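Local coordinates for protein nicotinate-nucleotide--dimethylbenzimidazole phosphoribosyltransferase (PDB 1WX1) that probably catalyses transfer of the phosphoribosyl group of nicotinate mononucleotide to 5,6-dimethylbenzimidazole, forming the alpha-ribazole 5'-phosphate used in cobalamin biosynthesis, at residues G47-A52 with C94-L99; G81-N86 with L302-G307; Q87-A92 with G307-M312; A160-I165 with G251-A256. All blocks are in the same frame, centred on the assembly; numbering follows the deposited sequence.

Interaction 1 of 4, residues G47-A52 with C94-L99; sequences GAVVVA and CAVYVL
Tyr97 lies over strand 47-52 with the edge of its ring turned to the backbone: Val49 O sits in the ring plane, 3.9 Å from Tyr97 CD1, and Ala48 CB meets Tyr97 CE1 along the same edge. The first torsion (chi1 -61°) sets CG beside the backbone N and anti to the carbonyl carbon. Tyr97 OH is hydrogen-bonded to Glu153. On this face Val50 CG2 approaches Tyr97 CB at 4.2 Å, and Val50 CG1 faces Leu99 CB.

The other face carries Cys94, Val49, Val96, Val51 and Val98. Cys94 SG, anti to its own N, lies across the neighbouring strand and reaches Val49 N and Ala48 C, each at 3.5 Å. Val49 CG1 takes the crowded position between N and carbonyl carbon (chi1 60°), which places it between Cys94 SG at 3.9 Å and Val96 CG2 at 4.0 Å.

The backbone evidence for a parallel ladder is complete. Val49 N donates to Ala95 O and Val49 O accepts from Tyr97 N (3.0 Å); Val51 repeats the pattern, N to Tyr97 O and O from Leu99 N. Ala95 N to Gly47 O (2.8 Å) closes the other end. The two strand axes differ by 20°. Helices 133-152 and 228-242 cover the Tyr97 face, and helix 70-79 packs on Val51 and Val98. With helices 70-79 and 84-91 between the two strands, this is the beta-alpha-beta crossover of a six-stranded parallel sheet in 3-2-1-4-5-6 order, typical of a Rossmann-like alpha/beta fold.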
# COMPACT_ATOMS: atom_id res chain seq x y z
N GLY A 47 -14.25 7.44 -1.70
CA GLY A 47 -13.28 8.49 -1.47
C GLY A 47 -13.35 9.46 -2.63
O GLY A 47 -14.08 9.20 -3.60
N ALA A 48 -12.64 10.57 -2.53
CA ALA A 48 -12.61 11.54 -3.62
C ALA A 48 -11.27 12.25 -3.66
O ALA A 48 -10.62 12.43 -2.63
CB ALA A 48 -13.75 12.57 -3.48
N VAL A 49 -10.84 12.61 -4.86
CA VAL A 49 -9.61 13.37 -5.03
C VAL A 49 -9.95 14.55 -5.93
O VAL A 49 -10.65 14.39 -6.94
CB VAL A 49 -8.46 12.52 -5.70
CG1 VAL A 49 -8.88 12.03 -7.09
CG2 VAL A 49 -7.19 13.36 -5.81
N VAL A 50 -9.52 15.74 -5.52
CA VAL A 50 -9.75 16.93 -6.32
C VAL A 50 -8.38 17.32 -6.85
O VAL A 50 -7.47 17.63 -6.07
CB VAL A 50 -10.33 18.09 -5.48
CG1 VAL A 50 -10.47 19.34 -6.36
CG2 VAL A 50 -11.69 17.69 -4.92
N VAL A 51 -8.23 17.27 -8.16
CA VAL A 51 -6.97 17.61 -8.80
C VAL A 51 -7.03 19.06 -9.26
O VAL A 51 -7.79 19.40 -10.16
CB VAL A 51 -6.72 16.70 -10.03
CG1 VAL A 51 -5.34 16.99 -10.62
CG2 VAL A 51 -6.85 15.24 -9.63
N ALA A 52 -6.23 19.91 -8.62
CA ALA A 52 -6.18 21.33 -8.95
C ALA A 52 -5.11 21.57 -10.01
O ALA A 52 -3.99 21.07 -9.89
CB ALA A 52 -5.88 22.15 -7.70
N CYS A 94 -12.61 5.79 -5.78
CA CYS A 94 -12.40 7.19 -5.50
C CYS A 94 -12.89 8.03 -6.67
O CYS A 94 -12.49 7.80 -7.81
CB CYS A 94 -10.91 7.43 -5.26
SG CYS A 94 -10.42 9.12 -4.93
N ALA A 95 -13.75 9.01 -6.39
CA ALA A 95 -14.26 9.90 -7.42
C ALA A 95 -13.15 10.88 -7.81
O ALA A 95 -12.34 11.27 -6.97
CB ALA A 95 -15.48 10.67 -6.89
N VAL A 96 -13.12 11.27 -9.07
CA VAL A 96 -12.11 12.21 -9.53
C VAL A 96 -12.75 13.52 -9.98
O VAL A 96 -13.65 13.52 -10.81
CB VAL A 96 -11.29 11.65 -10.72
CG1 VAL A 96 -10.30 12.70 -11.23
CG2 VAL A 96 -10.53 10.39 -10.29
N TYR A 97 -12.30 14.62 -9.39
CA TYR A 97 -12.81 15.94 -9.76
C TYR A 97 -11.61 16.76 -10.20
O TYR A 97 -10.53 16.62 -9.63
CB TYR A 97 -13.48 16.64 -8.58
CG TYR A 97 -14.67 15.92 -8.01
CD1 TYR A 97 -14.52 14.95 -7.03
CD2 TYR A 97 -15.96 16.21 -8.46
CE1 TYR A 97 -15.62 14.28 -6.50
CE2 TYR A 97 -17.07 15.54 -7.94
CZ TYR A 97 -16.89 14.58 -6.96
OH TYR A 97 -17.98 13.92 -6.45
N VAL A 98 -11.79 17.60 -11.21
CA VAL A 98 -10.71 18.45 -11.69
C VAL A 98 -11.11 19.91 -11.49
O VAL A 98 -12.26 20.28 -11.72
CB VAL A 98 -10.43 18.21 -13.20
CG1 VAL A 98 -9.26 19.07 -13.65
CG2 VAL A 98 -10.11 16.74 -13.44
N LEU A 99 -10.16 20.72 -11.03
CA LEU A 99 -10.42 22.13 -10.79
C LEU A 99 -9.40 22.97 -11.55
O LEU A 99 -8.20 22.85 -11.34
CB LEU A 99 -10.31 22.43 -9.29
CG LEU A 99 -10.24 23.90 -8.87
CD1 LEU A 99 -11.57 24.59 -9.15
CD2 LEU A 99 -9.90 23.99 -7.38

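Interaction 2 of 4, residues G81-N86 with L302-G307; sequences GGAAIN and LGEGTG
Glu304 reaches across to the first turn of helix 84-91 and ends at Ile85 and Ala84. Its CB lies 4.0 Å from Ile85 CB, and the two side chains run past each other in opposite directions. CG stands beside the backbone N, anti to the carbonyl carbon (chi1 -62°), and the extended chain beyond it carries the carboxylate to the helix start. OE1 accepts from Ile85 N at 3.1 Å with an N-H...O angle of 154°, the donor lying nearly along the C-O axis; Ala83 CB comes within 3.7 Å of the same oxygen. OE2 takes a hydrogen bond from a water at 2.7 Å, and that water in turn accepts from Ala84 N at 2.8 Å. The carboxylate thus engages two amides of the opening helical turn, one directly and one through water, next to the N-cap residue Ala83. Glu304 is the predicted proton acceptor of the enzyme, and the two links to the helix start probably help to position its tip.

A type I' turn from Gly303 to Thr306 carries Glu304; Gly303 O is gripped by Thr306 N and by Thr306 OG1, the latter in the carbonyl plane at 2.7 Å. Glu304 O, buried without a polar partner in the model, lies against Ile85 CG1 and CD1. On the flank, Ala84 CB and Leu302 CD2 are pressed to 3.3 Å, tighter than usual for two carbons, and Leu23 of the second subunit packs on Leu302.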
# COMPACT_ATOMS: atom_id res chain seq x y z
N GLY A 81 -10.24 10.29 -18.95
CA GLY A 81 -9.87 9.11 -18.20
C GLY A 81 -8.60 8.37 -18.57
O GLY A 81 -8.46 7.19 -18.24
N GLY A 82 -7.66 9.05 -19.23
CA GLY A 82 -6.43 8.39 -19.63
C GLY A 82 -5.19 8.62 -18.78
O GLY A 82 -4.11 8.15 -19.14
N ALA A 83 -5.33 9.34 -17.67
CA ALA A 83 -4.18 9.61 -16.81
C ALA A 83 -4.01 8.57 -15.70
O ALA A 83 -4.92 7.79 -15.42
CB ALA A 83 -4.30 11.00 -16.19
N ALA A 84 -2.85 8.58 -15.07
CA ALA A 84 -2.57 7.64 -13.99
C ALA A 84 -3.61 7.78 -12.88
O ALA A 84 -4.11 6.78 -12.36
CB ALA A 84 -1.16 7.89 -13.43
N ILE A 85 -3.94 9.02 -12.53
CA ILE A 85 -4.90 9.26 -11.47
C ILE A 85 -6.26 8.60 -11.76
O ILE A 85 -6.89 8.06 -10.86
CB ILE A 85 -5.10 10.78 -11.19
CG1 ILE A 85 -5.96 10.97 -9.94
CG2 ILE A 85 -5.73 11.47 -12.39
CD1 ILE A 85 -5.35 10.35 -8.69
N ASN A 86 -6.71 8.64 -13.01
CA ASN A 86 -7.98 8.02 -13.35
C ASN A 86 -7.92 6.52 -13.12
O ASN A 86 -8.88 5.92 -12.63
CB ASN A 86 -8.36 8.26 -14.81
CG ASN A 86 -8.48 9.72 -15.15
OD1 ASN A 86 -7.57 10.31 -15.72
ND2 ASN A 86 -9.62 10.33 -14.79
N LEU A 302 5.13 11.15 -9.79
CA LEU A 302 4.16 11.69 -10.74
C LEU A 302 3.26 12.82 -10.26
O LEU A 302 3.11 13.83 -10.94
CB LEU A 302 3.30 10.55 -11.29
CG LEU A 302 2.20 10.95 -12.27
CD1 LEU A 302 2.81 11.67 -13.47
CD2 LEU A 302 1.44 9.72 -12.71
N GLY A 303 2.65 12.66 -9.08
CA GLY A 303 1.74 13.68 -8.58
C GLY A 303 0.32 13.37 -9.00
O GLY A 303 -0.05 12.20 -9.06
N GLU A 304 -0.49 14.39 -9.30
CA GLU A 304 -1.88 14.19 -9.72
C GLU A 304 -2.75 13.65 -8.59
O GLU A 304 -3.96 13.48 -8.76
CB GLU A 304 -1.96 13.19 -10.89
CG GLU A 304 -1.26 13.58 -12.17
CD GLU A 304 -1.36 12.48 -13.24
OE1 GLU A 304 -2.23 11.59 -13.13
OE2 GLU A 304 -0.56 12.53 -14.20
N GLY A 305 -2.16 13.37 -7.44
CA GLY A 305 -2.91 12.81 -6.33
C GLY A 305 -2.80 11.29 -6.33
O GLY A 305 -3.45 10.60 -5.53
N THR A 306 -1.96 10.76 -7.22
CA THR A 306 -1.78 9.32 -7.36
C THR A 306 -1.40 8.58 -6.09
O THR A 306 -2.00 7.55 -5.77
CB THR A 306 -0.72 8.98 -8.43
OG1 THR A 306 0.49 9.68 -8.15
CG2 THR A 306 -1.22 9.35 -9.82
N GLY A 307 -0.40 9.09 -5.37
CA GLY A 307 0.03 8.44 -4.15
C GLY A 307 -1.06 8.43 -3.09
O GLY A 307 -1.24 7.43 -2.39
O HOH W 1 -0.83 10.38 -15.88

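Interaction 3 of 4, residues Q87-A92 with G307-M312; sequences QFALAA and GAVLAM
Val309 O, which accepts from Met312 N at 3.2 Å inside its own helix, is also touched from across the contact by Ala92 CB at 3.5 Å. No hydrogen bond joins the two segments, which meet by apolar packing. They lie on helices 84-91 and 306-321 of an alpha/beta fold; the axes of segments 87-91 and 307-312 run within 14° of parallel and approach to 8.8 Å. Both helices lie on one face of the central parallel sheet, as Ala89 rests on Val96 and Val309 on Cys94 of strand 94-100.

Val309 CG1, anti to the backbone N (chi1 171°), rests on the partner backbone, 3.6 Å from Phe88 O and 3.7 Å from Ala89 CA. Ala92 CB borders the same methyl at 3.8 Å, so one branch of the valine is met by three residues, Phe88, Ala89 and Ala92. Beyond it, Ala92 O is hydrogen-bonded to Arg316, a further link to helix 306-321.

Phe88 and Leu310 make up the other half of the contact, on the side facing the dimer partner: Ile321 of the second subunit packs on Phe88, and Ala317 of that subunit on Leu310. The phenyl and leucine side chains cross obliquely. Leu310 CG comes to 3.6 Å from Phe88 CD2, and Leu310 CD1 meets Phe88 CE2. The remaining methyl, Leu310 CD2, makes a CH-pi contact, standing over one ring face and offset toward the rim, 3.8 Å from the centroid and 18° off the normal.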
# COMPACT_ATOMS: atom_id res chain seq x y z
N GLN A 87 -6.80 5.91 -13.49
CA GLN A 87 -6.63 4.47 -13.35
C GLN A 87 -6.57 4.03 -11.89
O GLN A 87 -7.18 3.04 -11.50
CB GLN A 87 -5.35 4.01 -14.07
CG GLN A 87 -5.34 4.31 -15.56
CD GLN A 87 -6.64 3.93 -16.25
OE1 GLN A 87 -7.17 2.84 -16.06
NE2 GLN A 87 -7.16 4.84 -17.08
N PHE A 88 -5.83 4.78 -11.07
CA PHE A 88 -5.71 4.46 -9.66
C PHE A 88 -7.04 4.69 -8.94
O PHE A 88 -7.41 3.92 -8.05
CB PHE A 88 -4.60 5.29 -9.01
CG PHE A 88 -3.21 4.93 -9.50
CD1 PHE A 88 -3.00 3.81 -10.30
CD2 PHE A 88 -2.11 5.71 -9.14
CE1 PHE A 88 -1.72 3.46 -10.73
CE2 PHE A 88 -0.83 5.37 -9.56
CZ PHE A 88 -0.63 4.24 -10.36
N ALA A 89 -7.75 5.75 -9.32
CA ALA A 89 -9.03 6.05 -8.69
C ALA A 89 -10.02 4.93 -8.95
O ALA A 89 -10.85 4.60 -8.10
CB ALA A 89 -9.57 7.37 -9.23
N LEU A 90 -9.94 4.32 -10.13
CA LEU A 90 -10.83 3.23 -10.48
C LEU A 90 -10.59 2.04 -9.54
O LEU A 90 -11.54 1.39 -9.08
CB LEU A 90 -10.60 2.79 -11.93
CG LEU A 90 -11.52 1.66 -12.42
CD1 LEU A 90 -12.96 2.15 -12.46
CD2 LEU A 90 -11.07 1.19 -13.79
N ALA A 91 -9.33 1.77 -9.26
CA ALA A 91 -8.96 0.66 -8.39
C ALA A 91 -9.15 0.96 -6.91
O ALA A 91 -9.11 0.05 -6.08
CB ALA A 91 -7.51 0.25 -8.66
N ALA A 92 -9.38 2.22 -6.56
CA ALA A 92 -9.54 2.60 -5.16
C ALA A 92 -10.89 3.18 -4.77
O ALA A 92 -11.02 3.79 -3.70
CB ALA A 92 -8.43 3.57 -4.77
N GLY A 307 -0.40 9.09 -5.37
CA GLY A 307 0.03 8.44 -4.15
C GLY A 307 -1.06 8.43 -3.09
O GLY A 307 -1.24 7.43 -2.39
N ALA A 308 -1.77 9.54 -2.97
CA ALA A 308 -2.85 9.65 -2.00
C ALA A 308 -3.95 8.64 -2.29
O ALA A 308 -4.47 8.00 -1.38
CB ALA A 308 -3.42 11.06 -2.01
N VAL A 309 -4.33 8.52 -3.56
CA VAL A 309 -5.39 7.61 -3.96
C VAL A 309 -4.99 6.15 -3.75
O VAL A 309 -5.82 5.33 -3.33
CB VAL A 309 -5.79 7.85 -5.43
CG1 VAL A 309 -6.74 6.76 -5.92
CG2 VAL A 309 -6.47 9.21 -5.55
N LEU A 310 -3.73 5.82 -4.02
CA LEU A 310 -3.24 4.46 -3.82
C LEU A 310 -3.29 4.08 -2.34
O LEU A 310 -3.38 2.90 -2.00
CB LEU A 310 -1.81 4.33 -4.32
CG LEU A 310 -1.61 4.36 -5.84
CD1 LEU A 310 -0.12 4.34 -6.16
CD2 LEU A 310 -2.30 3.15 -6.46
N ALA A 311 -3.24 5.08 -1.46
CA ALA A 311 -3.26 4.82 -0.02
C ALA A 311 -4.67 4.69 0.57
O ALA A 311 -4.82 4.25 1.71
CB ALA A 311 -2.51 5.92 0.71
N MET A 312 -5.69 5.06 -0.19
CA MET A 312 -7.05 4.98 0.34
C MET A 312 -7.47 3.58 0.77
O MET A 312 -8.09 3.42 1.82
CB MET A 312 -8.05 5.57 -0.65
CG MET A 312 -7.88 7.07 -0.84
SD MET A 312 -9.17 7.83 -1.86
CE MET A 312 -8.83 9.57 -1.61

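Interaction 4 of 4, residues A160-I165 with G251-A256; sequences AGDMGI and GFPVTA
Asp162, near the end of strand 157-163, faces the first turn of helix 252-264 and meets Pro253 and Val254 there. The helix begins at Gly251, its N-cap residue. Gly251 O accepts two bonds from Thr255: from the backbone N, the ordinary first-turn bond, and from OG1 at 2.7 Å, with the hydroxyl standing above the carbonyl plane, 42° out of it.

Pro253 meets the carboxylate through CB and CG. Pro253 CB is 3.5 Å from Asp162 OD2, with Pro253 CG close to the same oxygen. The hydrogen-bond partner of Asp162 OD2 is Asn167 ND2.

Val254 is covered most by the strand. Its CG2, anti to the carbonyl carbon, meets Asp162 OD1 and Ala160 O, each at 3.5 Å, while Val254 CG1 (anti to the backbone N, chi1 166°) reaches Ala160 CB. Both methyls lie against Ala160 O, CG1 at 3.6 Å; this buried carbonyl has no polar partner in the model. A water bridges the same pair of segments: it donates to Asp162 OD1 at 2.8 Å and accepts from Val254 N at 3.3 Å, a water-mediated link between strand and helix.

Thr255 OG1 has a second partner in His283. The axes of strand segment 160-163 and helix segment 252-256 approach to 7.5 Å and cross at 120°. Helix 228-242 flanks the contact, with Ile233 on Ala160 and Asp162 and Tyr237 on Val254, while Ala256 packs against helix 167-179.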
# COMPACT_ATOMS: atom_id res chain seq x y z
N ALA A 160 -6.06 15.52 -2.35
CA ALA A 160 -5.89 16.59 -3.31
C ALA A 160 -4.84 16.11 -4.29
O ALA A 160 -3.97 15.31 -3.94
CB ALA A 160 -5.44 17.88 -2.63
N GLY A 161 -4.94 16.59 -5.53
CA GLY A 161 -3.98 16.24 -6.55
C GLY A 161 -3.52 17.53 -7.22
O GLY A 161 -4.21 18.56 -7.13
N ASP A 162 -2.38 17.49 -7.89
CA ASP A 162 -1.84 18.67 -8.55
C ASP A 162 -1.50 18.39 -10.02
O ASP A 162 -1.15 17.28 -10.39
CB ASP A 162 -0.54 19.09 -7.88
CG ASP A 162 0.57 18.07 -8.09
OD1 ASP A 162 0.41 16.92 -7.61
OD2 ASP A 162 1.58 18.39 -8.75
N MET A 163 -1.62 19.42 -10.84
CA MET A 163 -1.24 19.31 -12.24
C MET A 163 -0.82 20.71 -12.66
O MET A 163 -1.63 21.63 -12.69
CB MET A 163 -2.39 18.82 -13.11
CG MET A 163 -1.99 18.60 -14.59
SD MET A 163 -0.62 17.41 -14.85
CE MET A 163 0.56 18.41 -15.80
N GLY A 164 0.47 20.86 -12.95
CA GLY A 164 0.98 22.15 -13.36
C GLY A 164 2.45 22.06 -13.68
O GLY A 164 3.27 21.83 -12.80
N ILE A 165 2.80 22.22 -14.96
CA ILE A 165 4.19 22.16 -15.37
C ILE A 165 4.96 23.26 -14.64
O ILE A 165 4.55 24.42 -14.65
CB ILE A 165 4.33 22.36 -16.90
CG1 ILE A 165 3.64 21.21 -17.64
CG2 ILE A 165 5.80 22.43 -17.29
CD1 ILE A 165 4.14 19.83 -17.24
N GLY A 251 1.91 14.03 -3.22
CA GLY A 251 3.33 14.37 -3.30
C GLY A 251 3.78 15.73 -2.82
O GLY A 251 3.11 16.39 -2.03
N PHE A 252 4.93 16.16 -3.33
CA PHE A 252 5.57 17.42 -2.97
C PHE A 252 4.71 18.68 -3.15
O PHE A 252 4.52 19.45 -2.21
CB PHE A 252 6.90 17.54 -3.73
CG PHE A 252 7.77 18.70 -3.31
CD1 PHE A 252 8.22 19.62 -4.25
CD2 PHE A 252 8.15 18.86 -1.98
CE1 PHE A 252 9.05 20.69 -3.88
CE2 PHE A 252 8.98 19.92 -1.60
CZ PHE A 252 9.43 20.84 -2.55
N PRO A 253 4.17 18.91 -4.36
CA PRO A 253 3.34 20.10 -4.57
C PRO A 253 2.06 20.07 -3.74
O PRO A 253 1.66 21.07 -3.13
CB PRO A 253 3.06 20.07 -6.08
CG PRO A 253 4.27 19.37 -6.63
CD PRO A 253 4.44 18.24 -5.65
N VAL A 254 1.40 18.91 -3.69
CA VAL A 254 0.17 18.79 -2.90
C VAL A 254 0.46 19.03 -1.42
O VAL A 254 -0.30 19.72 -0.73
CB VAL A 254 -0.48 17.39 -3.08
CG1 VAL A 254 -1.54 17.15 -1.99
CG2 VAL A 254 -1.13 17.31 -4.46
N THR A 255 1.56 18.48 -0.93
CA THR A 255 1.92 18.64 0.47
C THR A 255 2.31 20.09 0.76
O THR A 255 2.14 20.56 1.88
CB THR A 255 3.04 17.66 0.85
OG1 THR A 255 2.60 16.33 0.58
CG2 THR A 255 3.37 17.76 2.34
N ALA A 256 2.82 20.80 -0.24
CA ALA A 256 3.16 22.21 -0.05
C ALA A 256 1.84 22.94 0.19
O ALA A 256 1.76 23.86 1.01
CB ALA A 256 3.87 22.77 -1.28
O HOH W 2 1.90 16.15 -5.35

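Interactions 1 and 4 share the central sheet: Val50 O accepts from Gly161 N at 2.8 Å, which together with the ladder of interaction 1 puts strand 47-54 between strands 94-100 and 157-163. Interactions 2 and 3 use the same helix pair, 84-91 and 306-321, and both reach the second subunit; Ile85 CD1 packs on Val309 CG2 at 3.5 Å. Interactions 1 and 4 touch the predicted proton acceptor Glu304 of interaction 2. Its backbone N is held by Asp162 OD1 of interaction 4 at 3.2 Å, and its O lies 3.5 Å from Val51 CG2 of interaction 1. Interaction 3 is nearby, the Phe88 side chain about 7 Å from that of Glu304.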